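Local coordinates for DNA polymerase sliding clamp 2 (Thermococcus kodakarensis, PDB 3LX2), which forms a ring-shaped homotrimeric sliding clamp that encircles DNA and tethers the replicative polymerase and other DNA-processing proteins to it, at the interface of chains A and B. Sequence-based numbering; all coordinates share one arbitrary frame. Chains: chain A/B, DNA polymerase sliding clamp 2.

The interface of chains A and B. Residues chain A 82, 109, 111; chain B 147, 150, 175-177.
A:Phe111 lies alongside B:Val175, both side chains pointing the same way from edge strands 108-114 of chain A and 174-180 of chain B; the two residues face each other in an antiparallel bridge across the subunit boundary. Along B:Val175, CB lies over the CE1 side of the ring, on the same face as the methyl beyond it, 3.5 Å from A:Phe111 CE1. That methyl, CG2, anti to the backbone N, sits over the centre of the ring face, 3.5 Å from the centroid of A:Phe111, a CH-pi contact. It also touches A:Thr109 CG2 at 3.8 Å. The far end of the ring, A:Phe111 CZ, reaches B:Ala147 CB (3.8 Å) on helix 138-149 and packs near B:Leu150 CD2 just past the end of that helix. A:Leu82 and B:Leu150 approach tip to tip: methyl CD1 of A:Leu82 lies 3.7 Å from CD2 of B:Leu150 and also packs on the methyl of B:Ala147. At the other end of the patch the second bridged pair, A:Thr109 and B:Thr177, joins OG1 to OG1 at 2.9 Å in a hydrogen bond; the structure alone does not show which hydroxyl donates. With chi1 of -70° and -64°, each OG1 sits beside its own backbone N, and the two side chains, set at a slant, bring the hydroxyls together. Strand pairing probably sets the register, while the apolar cluster and threonine bond help close the trimeric PCNA ring through which DNA passes.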
# COMPACT_ATOMS: atom_id res chain seq x y z
N LEU A 82 -9.66 -9.13 10.82
CA LEU A 82 -9.57 -10.36 10.00
C LEU A 82 -10.74 -10.60 9.08
O LEU A 82 -10.64 -11.45 8.19
CB LEU A 82 -9.34 -11.63 10.82
CG LEU A 82 -8.22 -11.60 11.87
CD1 LEU A 82 -8.45 -12.83 12.72
CD2 LEU A 82 -6.79 -11.59 11.31
N THR A 109 -14.59 -18.85 12.08
CA THR A 109 -13.51 -18.55 13.03
C THR A 109 -14.18 -17.95 14.29
O THR A 109 -15.09 -17.07 14.18
CB THR A 109 -12.50 -17.57 12.40
OG1 THR A 109 -11.77 -18.23 11.35
CG2 THR A 109 -11.49 -17.11 13.41
N PHE A 111 -13.45 -16.66 18.23
CA PHE A 111 -12.54 -16.15 19.21
C PHE A 111 -13.24 -16.04 20.54
O PHE A 111 -14.44 -15.76 20.61
CB PHE A 111 -12.17 -14.71 18.86
CG PHE A 111 -11.12 -14.61 17.86
CD1 PHE A 111 -9.78 -14.70 18.24
CD2 PHE A 111 -11.43 -14.44 16.51
CE1 PHE A 111 -8.78 -14.63 17.28
CE2 PHE A 111 -10.44 -14.38 15.57
CZ PHE A 111 -9.11 -14.47 15.97
N ALA B 147 -5.43 -15.91 12.05
CA ALA B 147 -6.22 -15.80 13.26
C ALA B 147 -5.51 -16.42 14.50
O ALA B 147 -5.51 -15.82 15.55
CB ALA B 147 -7.63 -16.38 13.06
N LEU B 150 -2.72 -14.06 16.39
CA LEU B 150 -3.30 -13.14 17.38
C LEU B 150 -3.29 -13.61 18.84
O LEU B 150 -3.27 -12.80 19.77
CB LEU B 150 -4.76 -12.90 17.01
CG LEU B 150 -5.07 -11.55 16.41
CD1 LEU B 150 -3.91 -10.88 15.70
CD2 LEU B 150 -6.27 -11.65 15.51
N VAL B 175 -8.82 -19.20 20.00
CA VAL B 175 -9.45 -19.07 18.73
C VAL B 175 -9.56 -20.46 18.13
O VAL B 175 -8.74 -21.31 18.36
CB VAL B 175 -8.69 -18.11 17.76
CG1 VAL B 175 -7.26 -18.56 17.53
CG2 VAL B 175 -9.43 -17.99 16.45
N ARG B 176 -10.58 -20.66 17.32
CA ARG B 176 -10.78 -21.93 16.67
C ARG B 176 -11.24 -21.54 15.26
O ARG B 176 -12.05 -20.63 15.10
CB ARG B 176 -11.86 -22.72 17.44
CG ARG B 176 -12.02 -24.15 17.04
CD ARG B 176 -12.99 -24.94 17.96
NE ARG B 176 -12.22 -25.72 18.96
CZ ARG B 176 -12.49 -26.97 19.35
NH1 ARG B 176 -13.51 -27.66 18.85
NH2 ARG B 176 -11.71 -27.54 20.27
N THR B 177 -10.65 -22.18 14.25
CA THR B 177 -11.13 -22.15 12.87
C THR B 177 -11.54 -23.59 12.46
O THR B 177 -10.76 -24.55 12.50
CB THR B 177 -10.10 -21.54 11.93
OG1 THR B 177 -9.87 -20.16 12.29
CG2 THR B 177 -10.57 -21.63 10.43